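Local structure of serine repeat antigen 5 (Plasmodium falciparum, 6X42) at residues 59-63 against 75-79; 111-117 against 135-140; 172-176 against 259-263. The protein belongs to the papain-like cysteine protease family, is captured here as a pseudo-zymogen, and probably has little or no protease activity of its own. All blocks are in the same frame, centred on the assembly; numbering follows the deposited sequence. Where two conformers were deposited one is given.

How the contacts relate
The three contacts follow one another along the chain, and all lie within the papain-family region. Contacts 1 and 2 belong to the helical domain. Their centres are 10 Å apart, and they touch: residues 75-77 lie beside residues 113-115, with probable backbone hydrogen bonds from Glu115 N to Lys75 O and from Ser77 N to Pro113 O, both 2.8 Å. Leu139 of residues 135-140 also packs on Lys75 O. Contact 3 lies on the opposite side of the chain's centre, where helix 172-186 meets the loop after strand 255-259. Its centre is 28 Å from contact 1 and 37 Å from contact 2. Contacts 1 and 2 thus join helices and loops of one domain; contact 3 belongs to the sheet-rich other.

Contact 1: residues 59-63 against 75-79; sequences KYHLE and KISAL
Residues 59-63 form just over one turn of helix, with Glu63 N bonded to Lys59 O at 2.8 Å. Residues 75-77 are extended; Ser77 is the N-cap of the helix starting at Ala78. Lys59 lies nearest Ile76 (CA-CA 6.4 Å) and Glu63 nearest Lys75 (6.8 Å). Lys59 and Glu63, one turn apart, grip the backbone of Ile76. Lys59 has chi1 p, then t, t and p, which brings NZ to Ile76 O at 2.8 Å. Glu63 is m, then t, with chi3 near 0°, and its OE2 accepts from Ile76 N at 2.9 Å. NZ of Lys59 and OE2 of Glu63 also form a salt bridge of 2.8 Å, so the polar ring closes. Ile76 (m, t) points at the helix, and its CD1 meets Leu62 CB at 3.9 Å. Lys59 CD rests 3.9 Å from Ala78 CB. The buried ion pair meets both backbone groups of Ile76, while Lys75 and Ser77 bond to Glu115 and Pro113. The contact pins the loop before helix 78-83 to helix 53-68, the central helix of the papain fold. Glu45 also pairs with Lys59, Phe102 of helix 99-109 packs on Lys59 and Leu62, and Tyr60 touches strands 219-230 and 236-243.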
# COMPACT_ATOMS: atom_id res chain seq x y z
N LYS A 59 5.05 -1.01 -3.90
CA LYS A 59 5.64 -2.32 -4.17
C LYS A 59 4.91 -3.42 -3.39
O LYS A 59 4.77 -4.54 -3.89
CB LYS A 59 7.15 -2.33 -3.91
CG LYS A 59 7.56 -2.64 -2.48
CD LYS A 59 9.07 -2.47 -2.25
CE LYS A 59 9.49 -2.96 -0.89
NZ LYS A 59 9.67 -4.43 -0.87
N TYR A 60 4.46 -3.11 -2.17
CA TYR A 60 3.72 -4.11 -1.41
C TYR A 60 2.42 -4.48 -2.11
O TYR A 60 2.02 -5.64 -2.12
CB TYR A 60 3.45 -3.62 0.00
CG TYR A 60 2.63 -4.57 0.84
CD1 TYR A 60 3.20 -5.68 1.47
CD2 TYR A 60 1.25 -4.40 0.95
CE1 TYR A 60 2.44 -6.53 2.26
CE2 TYR A 60 0.49 -5.25 1.72
CZ TYR A 60 1.07 -6.32 2.37
OH TYR A 60 0.27 -7.12 3.15
N HIS A 61 1.75 -3.50 -2.71
CA HIS A 61 0.54 -3.77 -3.49
C HIS A 61 0.84 -4.75 -4.63
O HIS A 61 0.06 -5.68 -4.86
CB HIS A 61 -0.05 -2.44 -3.94
CG HIS A 61 -1.36 -2.54 -4.68
ND1 HIS A 61 -2.47 -3.16 -4.17
CD2 HIS A 61 -1.74 -2.02 -5.87
CE1 HIS A 61 -3.47 -3.05 -5.04
NE2 HIS A 61 -3.06 -2.34 -6.07
N LEU A 62 1.96 -4.57 -5.34
CA LEU A 62 2.35 -5.55 -6.35
C LEU A 62 2.72 -6.90 -5.72
O LEU A 62 2.42 -7.95 -6.30
CB LEU A 62 3.51 -5.03 -7.19
CG LEU A 62 3.24 -3.94 -8.20
CD1 LEU A 62 4.50 -3.67 -9.01
CD2 LEU A 62 2.09 -4.34 -9.13
N GLU A 63 3.38 -6.89 -4.55
CA GLU A 63 3.70 -8.15 -3.87
C GLU A 63 2.43 -8.93 -3.49
O GLU A 63 2.39 -10.16 -3.63
CB GLU A 63 4.58 -7.89 -2.63
CG GLU A 63 5.98 -7.39 -3.01
CD GLU A 63 6.71 -6.64 -1.90
OE1 GLU A 63 6.14 -6.49 -0.79
OE2 GLU A 63 7.87 -6.21 -2.13
N LYS A 75 10.24 -10.24 -2.05
CA LYS A 75 10.20 -8.79 -1.94
C LYS A 75 10.83 -8.11 -3.15
O LYS A 75 11.90 -8.51 -3.62
CB LYS A 75 10.92 -8.32 -0.68
CG LYS A 75 10.27 -8.77 0.59
CD LYS A 75 8.83 -8.31 0.68
CE LYS A 75 8.28 -8.44 2.09
NZ LYS A 75 9.08 -7.68 3.07
N ILE A 76 10.19 -7.01 -3.58
CA ILE A 76 10.73 -6.11 -4.60
C ILE A 76 11.78 -5.19 -3.98
O ILE A 76 11.64 -4.76 -2.84
CB ILE A 76 9.57 -5.29 -5.20
CG1 ILE A 76 8.61 -6.20 -5.97
CG2 ILE A 76 10.08 -4.14 -6.08
CD1 ILE A 76 7.24 -5.60 -6.30
N SER A 77 12.83 -4.86 -4.74
CA SER A 77 13.84 -3.91 -4.27
C SER A 77 13.28 -2.50 -4.29
O SER A 77 13.20 -1.87 -5.35
CB SER A 77 15.07 -4.02 -5.17
OG SER A 77 15.99 -2.97 -4.91
N ALA A 78 12.95 -1.95 -3.12
CA ALA A 78 12.56 -0.55 -3.06
C ALA A 78 13.70 0.35 -3.51
O ALA A 78 13.47 1.42 -4.09
CB ALA A 78 12.17 -0.17 -1.63
N LEU A 79 14.94 -0.03 -3.20
CA LEU A 79 16.09 0.82 -3.52
C LEU A 79 16.28 0.97 -5.03
O LEU A 79 16.64 2.05 -5.51
CB LEU A 79 17.34 0.27 -2.86
CG LEU A 79 18.55 1.21 -2.81
CD1 LEU A 79 18.23 2.43 -1.95
CD2 LEU A 79 19.79 0.48 -2.28

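Contact 2: residues 111-117 against 135-140; sequences FLPAESN and HWMNLW
Two asparagine side chains do much of the work of holding these loops together, where strands would use backbone bonds. The segments run antiparallel, with Pro113 nearest Asn138 (CA-CA 5.2 Å) and Asn117 nearest Trp136 (6.0 Å). Residues 111-114 and 136-138 are extended; 115-117 have helical angles, and Asn117 N bonds Ala114 O at 2.9 Å. Asn138 (chi1 t, chi2 -3°) presents OD1 to Leu112 N at 3.0 Å. The same OD1 accepts from Trp140 N at 3.0 Å, an Asx turn. The one backbone-to-backbone hydrogen bond between the segments is Leu139 N to Leu112 O, 2.9 Å. Asn117 (chi1 m) takes Met137 N on OD1 at 3.1 Å, and a water joins its ND2 (3.0 Å) to His135 O (2.6 Å). Both asparagines also make CH-pi contacts. Asn117 CB stands 3.4 Å from the centroid of the Trp136 five-membered ring, almost on its normal, and Asn138 CB lies 3.8 Å from the Phe111 ring centroid. Trp136 is m (chi1 -79°), and its CE3 meets Pro113 CB at 3.7 Å. Leu112 CD1 reaches Trp140 CB at 4.0 Å, and Leu112 also touches Ile106 and Leu62 on the helices beneath. Each asparagine thus combines a polar end that satisfies backbone amides with a CB that packs on an aromatic face, so two irregular loops are joined without a regular sheet.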
# COMPACT_ATOMS: atom_id res chain seq x y z
N PHE A 111 12.00 -3.70 -15.33
CA PHE A 111 12.69 -4.64 -14.46
C PHE A 111 12.45 -4.24 -13.02
O PHE A 111 12.67 -3.08 -12.65
CB PHE A 111 14.19 -4.63 -14.76
CG PHE A 111 14.90 -5.92 -14.43
CD1 PHE A 111 15.22 -6.82 -15.43
CD2 PHE A 111 15.25 -6.22 -13.13
CE1 PHE A 111 15.89 -8.01 -15.14
CE2 PHE A 111 15.91 -7.41 -12.82
CZ PHE A 111 16.23 -8.30 -13.83
N LEU A 112 11.99 -5.18 -12.21
CA LEU A 112 11.90 -5.00 -10.76
C LEU A 112 12.78 -6.07 -10.16
O LEU A 112 12.39 -7.24 -10.09
CB LEU A 112 10.47 -5.15 -10.24
CG LEU A 112 9.55 -4.00 -10.63
CD1 LEU A 112 8.14 -4.37 -10.21
CD2 LEU A 112 10.02 -2.68 -10.02
N PRO A 113 13.98 -5.72 -9.72
CA PRO A 113 14.82 -6.69 -9.02
C PRO A 113 14.21 -7.05 -7.68
O PRO A 113 13.41 -6.33 -7.09
CB PRO A 113 16.15 -5.95 -8.82
CG PRO A 113 16.12 -4.79 -9.77
CD PRO A 113 14.67 -4.43 -9.90
N ALA A 114 14.66 -8.19 -7.19
CA ALA A 114 14.34 -8.61 -5.84
C ALA A 114 15.18 -7.85 -4.83
O ALA A 114 16.33 -7.45 -5.10
CB ALA A 114 14.58 -10.11 -5.71
N GLU A 115 14.59 -7.65 -3.64
CA GLU A 115 15.30 -7.07 -2.51
C GLU A 115 16.65 -7.74 -2.30
O GLU A 115 17.64 -7.07 -2.01
CB GLU A 115 14.43 -7.23 -1.26
CG GLU A 115 15.07 -6.83 0.05
CD GLU A 115 15.25 -5.35 0.19
OE1 GLU A 115 14.84 -4.63 -0.72
OE2 GLU A 115 15.77 -4.91 1.22
N SER A 116 16.70 -9.07 -2.38
CA SER A 116 17.95 -9.78 -2.15
C SER A 116 19.06 -9.30 -3.09
O SER A 116 20.23 -9.28 -2.71
CB SER A 116 17.71 -11.28 -2.32
OG SER A 116 16.85 -11.75 -1.30
N ASN A 117 18.70 -8.90 -4.31
CA ASN A 117 19.69 -8.48 -5.29
C ASN A 117 20.22 -7.07 -5.04
O ASN A 117 21.34 -6.76 -5.42
CB ASN A 117 19.06 -8.51 -6.68
CG ASN A 117 18.57 -9.88 -7.09
OD1 ASN A 117 17.53 -9.99 -7.75
ND2 ASN A 117 19.31 -10.93 -6.74
N HIS A 135 22.40 -12.64 -12.78
CA HIS A 135 21.70 -13.56 -11.90
C HIS A 135 20.49 -12.94 -11.21
O HIS A 135 19.80 -13.64 -10.46
CB HIS A 135 22.66 -14.15 -10.85
CG HIS A 135 23.00 -13.19 -9.74
ND1 HIS A 135 24.00 -12.25 -9.85
CD2 HIS A 135 22.48 -13.05 -8.50
CE1 HIS A 135 24.08 -11.57 -8.72
NE2 HIS A 135 23.17 -12.03 -7.89
N TRP A 136 20.22 -11.67 -11.44
CA TRP A 136 19.12 -11.01 -10.74
C TRP A 136 17.77 -11.54 -11.22
O TRP A 136 17.60 -11.86 -12.40
CB TRP A 136 19.22 -9.50 -10.96
CG TRP A 136 20.25 -8.78 -10.10
CD1 TRP A 136 21.26 -9.33 -9.38
CD2 TRP A 136 20.32 -7.37 -9.88
NE1 TRP A 136 21.97 -8.35 -8.73
CE2 TRP A 136 21.42 -7.13 -9.02
CE3 TRP A 136 19.57 -6.28 -10.32
CZ2 TRP A 136 21.76 -5.85 -8.59
CZ3 TRP A 136 19.92 -5.01 -9.90
CH2 TRP A 136 21.01 -4.81 -9.04
N MET A 137 16.81 -11.64 -10.30
CA MET A 137 15.43 -11.97 -10.63
C MET A 137 14.68 -10.75 -11.14
O MET A 137 14.86 -9.65 -10.62
CB MET A 137 14.65 -12.40 -9.38
CG MET A 137 15.23 -13.47 -8.51
SD MET A 137 14.12 -13.78 -7.11
CE MET A 137 12.56 -14.20 -7.93
N ASN A 138 13.79 -10.95 -12.11
CA ASN A 138 12.86 -9.90 -12.54
C ASN A 138 11.47 -10.26 -12.04
O ASN A 138 10.80 -11.13 -12.60
CB ASN A 138 12.84 -9.74 -14.06
CG ASN A 138 12.07 -8.51 -14.51
OD1 ASN A 138 11.49 -7.79 -13.68
ND2 ASN A 138 12.05 -8.27 -15.81
N LEU A 139 11.02 -9.57 -11.00
CA LEU A 139 9.70 -9.85 -10.43
C LEU A 139 8.59 -9.22 -11.26
O LEU A 139 7.42 -9.34 -10.89
CB LEU A 139 9.65 -9.36 -8.98
CG LEU A 139 10.66 -10.07 -8.07
CD1 LEU A 139 10.71 -9.39 -6.72
CD2 LEU A 139 10.32 -11.55 -7.93
N TRP A 140 8.94 -8.56 -12.35
CA TRP A 140 8.00 -8.01 -13.31
C TRP A 140 8.01 -8.78 -14.62
O TRP A 140 7.38 -8.35 -15.59
CB TRP A 140 8.34 -6.53 -13.55
CG TRP A 140 7.31 -5.82 -14.34
CD1 TRP A 140 7.50 -5.11 -15.48
CD2 TRP A 140 5.92 -5.72 -14.03
NE1 TRP A 140 6.31 -4.60 -15.93
CE2 TRP A 140 5.32 -4.96 -15.05
CE3 TRP A 140 5.12 -6.22 -13.01
CZ2 TRP A 140 3.97 -4.67 -15.07
CZ3 TRP A 140 3.76 -5.94 -13.03
CH2 TRP A 140 3.20 -5.17 -14.05
O HOH W 1 18.87 -13.60 -8.06

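Contact 3: residues 172-176 against 259-263; sequences MDAFV and DMYGP
An Asx turn at the end of strand 255-259 sets up this contact, in the sheet-rich domain of the papain fold. Asp259 (chi1 t) accepts with OD1 from Tyr261 N at 3.0 Å and from Gly262 N at 2.9 Å. The chain therefore curls after the strand. Met260 and Tyr261 have negative phi and psi near -30°, and Gly262 has a positive phi of 72°. This turn brings Met260 and Tyr261 up to the first turn of helix 172-186, where Val176 N bonds Met172 O at 2.9 Å. Tyr261 lies nearest Met172 (CA-CA 8.0 Å) and Met260 nearest Val176 (7.9 Å), so side chains span the gap. Tyr261 is m (chi1 -67°) with chi2 -91°, and its ring extends to the helix. Met172 CB meets Tyr261 CE1 at 3.6 Å, and Val176 CG2 lies 3.9 Å from Tyr261 CZ. Met260, m then extended, puts SD 3.7 Å from Val176 CG1. Trp240 of strand 236-243 touches both Val176 and Met260, which ties this patch to the sheet. Asp173, which is exposed (chi1 m), accepts a short hydrogen bond on OD1 from Tyr261 OH, 2.6 Å long.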
# COMPACT_ATOMS: atom_id res chain seq x y z
N MET A 172 -19.99 7.16 2.06
CA MET A 172 -18.83 6.42 2.57
C MET A 172 -19.03 4.92 2.54
O MET A 172 -18.04 4.18 2.50
CB MET A 172 -18.41 6.91 3.96
CG MET A 172 -17.73 8.27 3.91
SD MET A 172 -16.09 8.19 3.09
CE MET A 172 -15.15 7.22 4.24
N ASP A 173 -20.28 4.44 2.55
CA ASP A 173 -20.50 3.00 2.42
C ASP A 173 -19.94 2.47 1.11
O ASP A 173 -19.40 1.36 1.07
CB ASP A 173 -22.00 2.69 2.52
CG ASP A 173 -22.53 2.77 3.93
OD1 ASP A 173 -21.74 2.99 4.87
OD2 ASP A 173 -23.76 2.62 4.10
N ALA A 174 -20.05 3.25 0.03
CA ALA A 174 -19.52 2.83 -1.26
C ALA A 174 -17.99 2.84 -1.24
O ALA A 174 -17.36 1.94 -1.79
CB ALA A 174 -20.08 3.71 -2.37
N PHE A 175 -17.39 3.85 -0.60
CA PHE A 175 -15.93 3.90 -0.46
C PHE A 175 -15.42 2.66 0.27
O PHE A 175 -14.48 2.01 -0.18
CB PHE A 175 -15.59 5.18 0.30
CG PHE A 175 -14.12 5.51 0.40
CD1 PHE A 175 -13.40 5.99 -0.68
CD2 PHE A 175 -13.46 5.42 1.62
CE1 PHE A 175 -12.07 6.33 -0.56
CE2 PHE A 175 -12.13 5.77 1.75
CZ PHE A 175 -11.42 6.23 0.65
N VAL A 176 -16.08 2.30 1.37
CA VAL A 176 -15.72 1.11 2.13
C VAL A 176 -15.85 -0.15 1.28
O VAL A 176 -14.96 -1.01 1.26
CB VAL A 176 -16.59 1.04 3.41
CG1 VAL A 176 -16.48 -0.34 4.07
CG2 VAL A 176 -16.20 2.14 4.38
N ASP A 259 -10.49 3.03 13.10
CA ASP A 259 -11.93 3.06 12.83
C ASP A 259 -12.18 3.59 11.42
O ASP A 259 -11.62 4.61 11.00
CB ASP A 259 -12.60 3.95 13.88
CG ASP A 259 -14.11 3.79 13.91
OD1 ASP A 259 -14.74 4.30 12.96
OD2 ASP A 259 -14.65 3.15 14.84
N MET A 260 -13.03 2.89 10.67
CA MET A 260 -13.25 3.22 9.28
C MET A 260 -13.91 4.58 9.09
O MET A 260 -13.70 5.26 8.08
CB MET A 260 -14.21 2.21 8.68
CG MET A 260 -13.60 0.91 8.30
SD MET A 260 -14.84 -0.07 7.40
CE MET A 260 -13.96 -1.64 7.44
N TYR A 261 -14.77 4.97 10.02
CA TYR A 261 -15.53 6.20 9.85
C TYR A 261 -15.00 7.32 10.73
O TYR A 261 -15.08 8.49 10.34
CB TYR A 261 -17.04 5.94 10.06
CG TYR A 261 -17.68 5.05 8.97
CD1 TYR A 261 -18.27 5.61 7.81
CD2 TYR A 261 -17.70 3.68 9.09
CE1 TYR A 261 -18.85 4.79 6.83
CE2 TYR A 261 -18.27 2.86 8.12
CZ TYR A 261 -18.86 3.42 7.00
OH TYR A 261 -19.44 2.59 6.03
N GLY A 262 -14.42 6.99 11.88
CA GLY A 262 -13.90 7.98 12.79
C GLY A 262 -14.99 8.74 13.51
O GLY A 262 -16.19 8.45 13.38
N PRO A 263 -14.59 9.74 14.30
CA PRO A 263 -15.57 10.56 15.02
C PRO A 263 -16.55 11.24 14.08
O PRO A 263 -16.22 11.62 12.96
CB PRO A 263 -14.71 11.59 15.76
CG PRO A 263 -13.36 10.99 15.84
CD PRO A 263 -13.20 10.10 14.66